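PDB 4WV3: anthranilate-CoA ligase from Stigmatella aurantiaca, which belongs to the ANL superfamily of AMP-binding enzymes, with a large N-terminal and a smaller C-terminal domain. Local coordinates for residues E44-G49 with T157-A162; N11-L16 with I80-A85; G361-V366 with G396-V401. All blocks are in the same frame, centred on the assembly; numbering follows the deposited sequence.

Interaction 1. Residues E44-G49 with T157-A162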
loop_
_atom_site.group_PDB
_atom_site.type_symbol
_atom_site.label_atom_id
_atom_site.label_comp_id
_atom_site.label_asym_id
_atom_site.label_seq_id
_atom_site.Cartn_x
_atom_site.Cartn_y
_atom_site.Cartn_z
ATOM N N GLU A 44 -7.355 12.402 22.638
ATOM C CA GLU A 44 -7.519 10.961 22.775
ATOM C C GLU A 44 -6.180 10.245 22.642
ATOM O O GLU A 44 -5.927 9.250 23.322
ATOM C CB GLU A 44 -8.523 10.434 21.748
ATOM C CG GLU A 44 -8.857 8.960 21.905
ATOM C CD GLU A 44 -10.153 8.579 21.215
ATOM O OE1 GLU A 44 -11.170 9.268 21.443
ATOM O OE2 GLU A 44 -10.155 7.595 20.445
ATOM N N ALA A 45 -5.321 10.761 21.768
ATOM C CA ALA A 45 -3.991 10.194 21.576
ATOM C C ALA A 45 -3.146 10.364 22.834
ATOM O O ALA A 45 -2.386 9.469 23.207
ATOM C CB ALA A 45 -3.305 10.838 20.381
ATOM N N ASN A 46 -3.282 11.515 23.482
ATOM C CA ASN A 46 -2.570 11.775 24.728
ATOM C C ASN A 46 -3.065 10.875 25.853
ATOM O O ASN A 46 -2.304 10.507 26.749
ATOM C CB ASN A 46 -2.693 13.245 25.127
ATOM C CG ASN A 46 -1.959 14.169 24.177
ATOM O OD1 ASN A 46 -1.040 13.749 23.475
ATOM N ND2 ASN A 46 -2.359 15.435 24.152
ATOM N N GLN A 47 -4.345 10.520 25.796
ATOM C CA GLN A 47 -4.918 9.581 26.750
ATOM C C GLN A 47 -4.374 8.180 26.499
ATOM O O GLN A 47 -4.082 7.442 27.439
ATOM C CB GLN A 47 -6.444 9.581 26.658
ATOM C CG GLN A 47 -7.094 10.842 27.200
ATOM C CD GLN A 47 -8.607 10.786 27.147
ATOM O OE1 GLN A 47 -9.190 10.385 26.140
ATOM N NE2 GLN A 47 -9.251 11.181 28.239
ATOM N N VAL A 48 -4.242 7.826 25.224
ATOM C CA VAL A 48 -3.673 6.541 24.836
ATOM C C VAL A 48 -2.223 6.440 25.296
ATOM O O VAL A 48 -1.816 5.433 25.876
ATOM C CB VAL A 48 -3.750 6.325 23.311
ATOM C CG1 VAL A 48 -2.899 5.135 22.889
ATOM C CG2 VAL A 48 -5.195 6.134 22.876
ATOM N N GLY A 49 -1.452 7.495 25.041
ATOM C CA GLY A 49 -0.065 7.552 25.461
ATOM C C GLY A 49 0.091 7.407 26.964
ATOM O O GLY A 49 0.952 6.666 27.438
ATOM N N THR A 157 -5.728 14.427 29.271
ATOM C CA THR A 157 -5.618 14.718 27.845
ATOM C C THR A 157 -4.316 15.436 27.503
ATOM O O THR A 157 -4.113 15.860 26.365
ATOM C CB THR A 157 -6.805 15.564 27.354
ATOM O OG1 THR A 157 -6.830 16.811 28.060
ATOM C CG2 THR A 157 -8.114 14.828 27.591
ATOM N N THR A 158 -3.439 15.572 28.492
ATOM C CA THR A 158 -2.142 16.200 28.274
ATOM C C THR A 158 -1.015 15.174 28.344
ATOM O O THR A 158 -1.066 14.231 29.136
ATOM C CB THR A 158 -1.876 17.329 29.289
ATOM O OG1 THR A 158 -1.986 16.814 30.622
ATOM C CG2 THR A 158 -2.876 18.458 29.102
ATOM N N LEU A 159 -0.001 15.363 27.506
ATOM C CA LEU A 159 1.130 14.448 27.444
ATOM C C LEU A 159 2.335 15.134 26.810
ATOM O O LEU A 159 2.190 15.904 25.861
ATOM C CB LEU A 159 0.759 13.199 26.640
ATOM C CG LEU A 159 1.855 12.154 26.424
ATOM C CD1 LEU A 159 2.310 11.570 27.751
ATOM C CD2 LEU A 159 1.378 11.057 25.485
ATOM N N GLU A 160 3.520 14.858 27.342
ATOM C CA GLU A 160 4.751 15.383 26.768
ATOM C C GLU A 160 5.334 14.392 25.769
ATOM O O GLU A 160 5.462 13.204 26.066
ATOM C CB GLU A 160 5.777 15.686 27.862
ATOM C CG GLU A 160 5.411 16.852 28.769
ATOM C CD GLU A 160 5.638 18.204 28.115
ATOM O OE1 GLU A 160 6.078 18.243 26.947
ATOM O OE2 GLU A 160 5.381 19.232 28.777
ATOM N N ALA A 161 5.682 14.885 24.585
ATOM C CA ALA A 161 6.277 14.042 23.556
ATOM C C ALA A 161 7.657 13.564 23.992
ATOM O O ALA A 161 8.414 14.310 24.613
ATOM C CB ALA A 161 6.361 14.791 22.234
ATOM N N ALA A 162 7.975 12.315 23.671
ATOM C CA ALA A 162 9.252 11.728 24.056
ATOM C C ALA A 162 10.409 12.388 23.315
ATOM O O ALA A 162 10.269 12.800 22.163
ATOM C CB ALA A 162 9.242 10.229 23.804
#
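Asn46 projects from helix 38-54 toward the loop 157-162, and its CA lies 5.3 Å from the CA of Thr157. Its CG is anti to the carbonyl carbon (chi1 -68°), which turns the flat amide up to the loop backbone. ND2 donates to Thr157 O over 2.9 Å, with an N-H...O angle of 156°. The acceptor sits close to the plane of the Asn46 amide, whereas ND2 approaches from above the carbonyl plane of Thr157. OD1 accepts from Lys82 NZ of helix 71-83, so the amide is gripped at both ends and its flip is fixed.

The close-packed part lies beside this amide. Leu159 crosses Asn46 obliquely, its CB 3.7 Å from OD1. With CG anti to the backbone N, Leu159 carries CD2 down to the helix surface, 3.8 Å from Gly49 CA. At Gly49 the helix offers only backbone, and the methyl fits directly against it. The contact lies in the N-terminal domain of the AMP-binding fold: helix 38-54 leads to a strand of the five-stranded parallel sheet, and the loop runs from helix 148-152 toward strand 169-175, just ahead of the Ser/Thr/Gly-rich signature segment of the family.

Toward solvent the fit slackens. Gln47 is stretched out beyond CG and runs alongside Thr157, pointing the same way, with NE2 and Thr157 CG2 separated by 3.9 Å. The polar end of Gln47 is used elsewhere, NE2 donating to Gln155 O. Thr157 directs its CB away from the helix, and it is CG2, beside its own backbone N, that faces the glutamine. Thr158 and Glu160 are exposed and point away from the helix, though Thr158 O still accepts from Asn50 ND2.

Interaction 2. Residues N11-L16 with I80-A85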
loop_
_atom_site.group_PDB
_atom_site.type_symbol
_atom_site.label_atom_id
_atom_site.label_comp_id
_atom_site.label_asym_id
_atom_site.label_seq_id
_atom_site.Cartn_x
_atom_site.Cartn_y
_atom_site.Cartn_z
ATOM N N ASN A 11 9.766 14.155 16.682
ATOM C CA ASN A 11 8.755 13.131 16.908
ATOM C C ASN A 11 7.659 13.235 15.855
ATOM O O ASN A 11 7.175 14.328 15.558
ATOM C CB ASN A 11 8.165 13.250 18.315
ATOM C CG ASN A 11 7.429 11.995 18.745
ATOM O OD1 ASN A 11 6.316 11.728 18.293
ATOM N ND2 ASN A 11 8.046 11.221 19.631
ATOM N N ALA A 12 7.268 12.095 15.296
ATOM C CA ALA A 12 6.303 12.057 14.201
ATOM C C ALA A 12 4.892 12.461 14.628
ATOM O O ALA A 12 4.001 12.594 13.791
ATOM C CB ALA A 12 6.290 10.678 13.555
ATOM N N VAL A 13 4.691 12.661 15.927
ATOM C CA VAL A 13 3.407 13.139 16.424
ATOM C C VAL A 13 3.197 14.590 15.991
ATOM O O VAL A 13 2.083 15.114 16.044
ATOM C CB VAL A 13 3.303 13.020 17.960
ATOM C CG1 VAL A 13 4.118 14.110 18.637
ATOM C CG2 VAL A 13 1.847 13.078 18.405
ATOM N N ASP A 14 4.275 15.228 15.547
ATOM C CA ASP A 14 4.206 16.590 15.036
ATOM C C ASP A 14 3.362 16.661 13.768
ATOM O O ASP A 14 2.802 17.708 13.451
ATOM C CB ASP A 14 5.608 17.139 14.766
ATOM C CG ASP A 14 5.584 18.573 14.278
ATOM O OD1 ASP A 14 5.387 19.484 15.111
ATOM O OD2 ASP A 14 5.761 18.789 13.062
ATOM N N ILE A 15 3.280 15.544 13.048
ATOM C CA ILE A 15 2.425 15.434 11.869
ATOM C C ILE A 15 1.000 15.854 12.220
ATOM O O ILE A 15 0.334 16.554 11.455
ATOM C CB ILE A 15 2.430 13.994 11.309
ATOM C CG1 ILE A 15 3.802 13.655 10.723
ATOM C CG2 ILE A 15 1.353 13.813 10.250
ATOM C CD1 ILE A 15 4.172 14.489 9.515
ATOM N N LEU A 16 0.554 15.438 13.401
ATOM C CA LEU A 16 -0.738 15.846 13.930
ATOM C C LEU A 16 -0.643 17.193 14.643
ATOM O O LEU A 16 -1.496 18.060 14.463
ATOM C CB LEU A 16 -1.262 14.784 14.901
ATOM C CG LEU A 16 -2.331 15.221 15.907
ATOM C CD1 LEU A 16 -3.637 15.579 15.210
ATOM C CD2 LEU A 16 -2.551 14.141 16.958
ATOM N N ILE A 80 0.917 5.946 20.490
ATOM C CA ILE A 80 2.118 5.123 20.569
ATOM C C ILE A 80 3.358 5.904 20.138
ATOM O O ILE A 80 4.387 5.878 20.815
ATOM C CB ILE A 80 1.989 3.871 19.679
ATOM C CG1 ILE A 80 0.858 2.972 20.176
ATOM C CG2 ILE A 80 3.296 3.098 19.647
ATOM C CD1 ILE A 80 0.370 1.987 19.138
ATOM N N VAL A 81 3.249 6.597 19.009
ATOM C CA VAL A 81 4.370 7.346 18.445
ATOM C C VAL A 81 4.845 8.467 19.369
ATOM O O VAL A 81 6.047 8.644 19.577
ATOM C CB VAL A 81 4.013 7.925 17.058
ATOM C CG1 VAL A 81 5.084 8.894 16.584
ATOM C CG2 VAL A 81 3.820 6.800 16.051
ATOM N N LYS A 82 3.898 9.214 19.931
ATOM C CA LYS A 82 4.223 10.321 20.825
ATOM C C LYS A 82 4.957 9.839 22.071
ATOM O O LYS A 82 5.787 10.553 22.635
ATOM C CB LYS A 82 2.954 11.074 21.227
ATOM C CG LYS A 82 3.209 12.299 22.088
ATOM C CD LYS A 82 1.963 13.149 22.227
ATOM C CE LYS A 82 2.243 14.392 23.049
ATOM N NZ LYS A 82 1.068 15.304 23.086
ATOM N N LEU A 83 4.651 8.617 22.491
ATOM C CA LEU A 83 5.253 8.044 23.685
ATOM C C LEU A 83 6.685 7.590 23.418
ATOM O O LEU A 83 7.449 7.329 24.347
ATOM C CB LEU A 83 4.412 6.868 24.182
ATOM C CG LEU A 83 4.609 6.481 25.645
ATOM C CD1 LEU A 83 4.321 7.680 26.532
ATOM C CD2 LEU A 83 3.720 5.306 26.013
ATOM N N GLY A 84 7.043 7.503 22.141
ATOM C CA GLY A 84 8.360 7.035 21.749
ATOM C C GLY A 84 8.366 5.535 21.530
ATOM O O GLY A 84 9.407 4.938 21.256
ATOM N N ALA A 85 7.192 4.927 21.659
ATOM C CA ALA A 85 7.041 3.495 21.431
ATOM C C ALA A 85 6.877 3.215 19.942
ATOM O O ALA A 85 6.615 4.126 19.157
ATOM C CB ALA A 85 5.855 2.957 22.213
#
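A type I beta turn from Asn11 to Asp14, closed by Asp14 N on Asn11 O at 3.0 Å, abuts the final turn of helix 71-83, with the CA atoms of Val13 and Lys82 5.3 Å apart. That helix ends in a Schellman motif: Gly84 takes positive phi (91°), and Gly84 N and, weakly, Ala85 N bond back into the last turn. Asn11 links the two elements. With its CG anti to the backbone N, the amide is swung so that OD1 accepts from Val13 N at 3.0 Å, in the carbonyl plane and on a lone pair, a capping bond for the turn leading into helix 14-17. The other end of the amide, ND2, donates to Val81 O at 3.3 Å from above the carbonyl plane. Val81 O, already receiving Gly84 N, thus takes two donors, and the partial negative charge of the helix end probably suits the amide N-H. Past the OD1 end of the amide, Val81 CG1 lies 3.7 Å from Ala12 CB. Val13 crosses Lys82 obliquely, its methyls on the aliphatic part of the lysine. The lysine chain is fully extended and carries NZ past the valine to a salt bridge with Glu17. All five touching residues are buried; in the valine-lysine pair the closest carbons are Val13 CG2 and Lys82 CB, at 3.6 Å.

Interaction 3. Residues G361-V366 with G396-V401. With 3UK (5'-O-[(S)-[(2-aminobenzoyl)oxy](hydroxy)phosphoryl]adenosine), chain C.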
loop_
_atom_site.group_PDB
_atom_site.type_symbol
_atom_site.label_atom_id
_atom_site.label_comp_id
_atom_site.label_asym_id
_atom_site.label_seq_id
_atom_site.Cartn_x
_atom_site.Cartn_y
_atom_site.Cartn_z
ATOM N N GLY A 361 16.559 2.594 -22.395
ATOM C CA GLY A 361 15.497 1.865 -23.064
ATOM C C GLY A 361 15.449 0.392 -22.702
ATOM O O GLY A 361 14.436 -0.273 -22.917
ATOM N N GLU A 362 16.545 -0.119 -22.150
ATOM C CA GLU A 362 16.625 -1.531 -21.784
ATOM C C GLU A 362 16.143 -1.802 -20.363
ATOM O O GLU A 362 16.187 -0.927 -19.499
ATOM C CB GLU A 362 18.049 -2.063 -21.967
ATOM C CG GLU A 362 18.432 -2.317 -23.416
ATOM C CD GLU A 362 19.835 -2.872 -23.562
ATOM O OE1 GLU A 362 20.099 -3.978 -23.043
ATOM O OE2 GLU A 362 20.675 -2.199 -24.194
ATOM N N ILE A 363 15.684 -3.028 -20.136
ATOM C CA ILE A 363 15.182 -3.438 -18.833
ATOM C C ILE A 363 16.325 -3.617 -17.842
ATOM O O ILE A 363 17.301 -4.313 -18.124
ATOM C CB ILE A 363 14.403 -4.762 -18.930
ATOM C CG1 ILE A 363 13.417 -4.716 -20.098
ATOM C CG2 ILE A 363 13.681 -5.053 -17.627
ATOM C CD1 ILE A 363 12.651 -6.003 -20.301
ATOM N N GLY A 364 16.200 -2.983 -16.681
ATOM C CA GLY A 364 17.202 -3.095 -15.639
ATOM C C GLY A 364 16.578 -3.165 -14.260
ATOM O O GLY A 364 15.382 -2.920 -14.096
ATOM N N ASN A 365 17.389 -3.507 -13.265
ATOM C CA ASN A 365 16.920 -3.561 -11.887
ATOM C C ASN A 365 16.873 -2.170 -11.264
ATOM O O ASN A 365 17.752 -1.344 -11.504
ATOM C CB ASN A 365 17.807 -4.487 -11.052
ATOM C CG ASN A 365 17.865 -5.895 -11.610
ATOM O OD1 ASN A 365 16.993 -6.720 -11.334
ATOM N ND2 ASN A 365 18.894 -6.178 -12.400
ATOM N N VAL A 366 15.843 -1.916 -10.465
ATOM C CA VAL A 366 15.651 -0.601 -9.864
ATOM C C VAL A 366 16.452 -0.415 -8.580
ATOM O O VAL A 366 16.287 -1.165 -7.618
ATOM C CB VAL A 366 14.166 -0.333 -9.562
ATOM C CG1 VAL A 366 14.008 0.956 -8.770
ATOM C CG2 VAL A 366 13.377 -0.267 -10.850
ATOM N N GLY A 396 13.472 -4.848 -6.131
ATOM C CA GLY A 396 13.154 -6.122 -6.750
ATOM C C GLY A 396 12.272 -5.954 -7.973
ATOM O O GLY A 396 11.556 -6.874 -8.367
ATOM N N ASP A 397 12.330 -4.771 -8.577
ATOM C CA ASP A 397 11.509 -4.459 -9.741
ATOM C C ASP A 397 12.337 -4.320 -11.011
ATOM O O ASP A 397 13.491 -3.893 -10.973
ATOM C CB ASP A 397 10.719 -3.170 -9.508
ATOM C CG ASP A 397 9.633 -3.333 -8.468
ATOM O OD1 ASP A 397 8.826 -4.278 -8.594
ATOM O OD2 ASP A 397 9.591 -2.521 -7.521
ATOM N N LYS A 398 11.733 -4.684 -12.137
ATOM C CA LYS A 398 12.338 -4.462 -13.443
ATOM C C LYS A 398 11.651 -3.283 -14.126
ATOM O O LYS A 398 10.426 -3.243 -14.231
ATOM C CB LYS A 398 12.232 -5.717 -14.311
ATOM C CG LYS A 398 13.276 -6.784 -14.009
ATOM C CD LYS A 398 14.675 -6.302 -14.366
ATOM C CE LYS A 398 15.667 -7.456 -14.441
ATOM N NZ LYS A 398 15.805 -8.168 -13.143
ATOM N N TYR A 399 12.449 -2.322 -14.580
ATOM C CA TYR A 399 11.922 -1.125 -15.225
ATOM C C TYR A 399 12.704 -0.795 -16.488
ATOM O O TYR A 399 13.844 -1.228 -16.659
ATOM C CB TYR A 399 11.996 0.069 -14.270
ATOM C CG TYR A 399 10.707 0.391 -13.547
ATOM C CD1 TYR A 399 10.337 -0.301 -12.401
ATOM C CD2 TYR A 399 9.869 1.402 -13.998
ATOM C CE1 TYR A 399 9.168 -0.004 -11.731
ATOM C CE2 TYR A 399 8.693 1.705 -13.336
ATOM C CZ TYR A 399 8.349 0.997 -12.203
ATOM O OH TYR A 399 7.183 1.289 -11.534
ATOM N N PHE A 400 12.081 -0.027 -17.375
ATOM C CA PHE A 400 12.788 0.563 -18.504
ATOM C C PHE A 400 12.280 1.980 -18.741
ATOM O O PHE A 400 11.166 2.322 -18.344
ATOM C CB PHE A 400 12.670 -0.299 -19.768
ATOM C CG PHE A 400 11.285 -0.352 -20.351
ATOM C CD1 PHE A 400 10.895 0.550 -21.331
ATOM C CD2 PHE A 400 10.381 -1.315 -19.938
ATOM C CE1 PHE A 400 9.625 0.500 -21.875
ATOM C CE2 PHE A 400 9.109 -1.371 -20.480
ATOM C CZ PHE A 400 8.732 -0.462 -21.451
ATOM N N VAL A 401 13.103 2.804 -19.379
ATOM C CA VAL A 401 12.776 4.213 -19.555
ATOM C C VAL A 401 12.423 4.545 -21.001
ATOM O O VAL A 401 13.088 4.094 -21.934
ATOM C CB VAL A 401 13.935 5.114 -19.087
ATOM C CG1 VAL A 401 13.535 6.577 -19.149
ATOM C CG2 VAL A 401 14.352 4.741 -17.673
HETATM C C10 3UK C . 4.941 -2.827 -6.539
HETATM C C15 3UK C . 4.116 -1.062 -8.094
HETATM C C17 3UK C . 4.064 -0.773 -10.435
HETATM C C21 3UK C . 6.424 -2.759 -6.779
HETATM C C26 3UK C . 3.375 0.911 -1.937
HETATM C C28 3UK C . 2.713 2.992 -2.967
HETATM O O01 3UK C . 2.824 -1.345 -2.597
HETATM C C02 3UK C . 3.608 -0.644 -1.998
HETATM O O03 3UK C . 4.501 -1.223 -1.056
HETATM P P04 3UK C . 4.684 -2.801 -0.958
HETATM O O05 3UK C . 5.694 -3.116 0.190
HETATM O O06 3UK C . 5.266 -3.428 -2.316
HETATM C C07 3UK C . 6.032 -2.603 -3.208
HETATM C C08 3UK C . 6.052 -3.264 -4.556
HETATM O O09 3UK C . 4.749 -3.161 -5.171
HETATM N N11 3UK C . 4.326 -1.572 -6.825
HETATM C C12 3UK C . 3.842 -0.689 -5.901
HETATM N N13 3UK C . 3.327 0.383 -6.564
HETATM C C14 3UK C . 3.485 0.177 -7.925
HETATM N N16 3UK C . 4.394 -1.513 -9.345
HETATM N N18 3UK C . 3.465 0.406 -10.343
HETATM C C19 3UK C . 3.156 0.921 -9.142
HETATM N N20 3UK C . 2.514 2.185 -9.053
HETATM O O22 3UK C . 6.875 -3.981 -7.331
HETATM C C23 3UK C . 6.993 -2.570 -5.454
HETATM O O24 3UK C . 8.296 -3.184 -5.386
HETATM O O25 3UK C . 3.352 -3.447 -0.616
HETATM C C27 3UK C . 2.915 1.592 -3.037
HETATM C C29 3UK C . 2.992 3.702 -1.750
HETATM C C30 3UK C . 3.455 3.022 -0.650
HETATM C C31 3UK C . 3.654 1.622 -0.718
HETATM N N32 3UK C . 4.146 0.897 0.454
HETATM O O HOH W 1 15.721 1.788 -19.467
HETATM O O HOH W 2 15.999 -4.160 -7.640
#
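Asn365 and Lys398, a non-hydrogen-bonded antiparallel pair, lie side by side on one face of the sheet, pointing the same way. Bends at chi2 (-66°) and chi4 (-61°) fold the lysine back so that NZ donates to Asn365 OD1 at 2.6 Å, from above the carbonyl plane. Ile363 crosses the same chain at about a right angle, CG2 against Lys398 CD. Tyr399 turns to the opposite face, where Val366 CG2 meets its CD1 obliquely; its OH bonds to Ser339. Underneath, Gly364 and Tyr399 form the hydrogen-bonded pair, Gly364 N to Tyr399 O at 2.9 Å and Tyr399 N to Gly364 O at 3.0 Å, both nearly along the C=O axes. Next to it, Val366 N donates to Asp397 O, holding the backbone of the residue that grips 3UK: Asp397 OD1 accepts from O22 and OD2 from O24 (2.6 Å), the two ribose hydroxyls, a grip familiar in ANL enzymes. His409 also bonds OD1. In the antiparallel sheet, strand 347-351 flanks strand 364-369 and strand 407-412 flanks strand 392-401, while Ile317 of strand 313-318 packs against Asp397 and Tyr399.

In the fold
From the N terminus, the turn at 11-16 waits for residues 80-85, and interaction 2 closes that loop only after the chain has passed through 44-49. Interaction 1 then joins 44-49 to 157-162, so the two loops cross. They also touch, centres about 9 Å apart: Lys82 belongs to interaction 2 yet meets the loop of interaction 1, its O accepting from Ala162 N. Together they tie the N-terminal turn, helices 38-54 and 71-83 and the segment before strand 169-175 into one cluster. Interaction 3 follows in series, closing a loop of 29 intervening residues, helix 381-387 among them, by pairing two strands of the antiparallel sheet beside 3UK, its centre about 46 Å from that of interaction 1 and across the chain's centre.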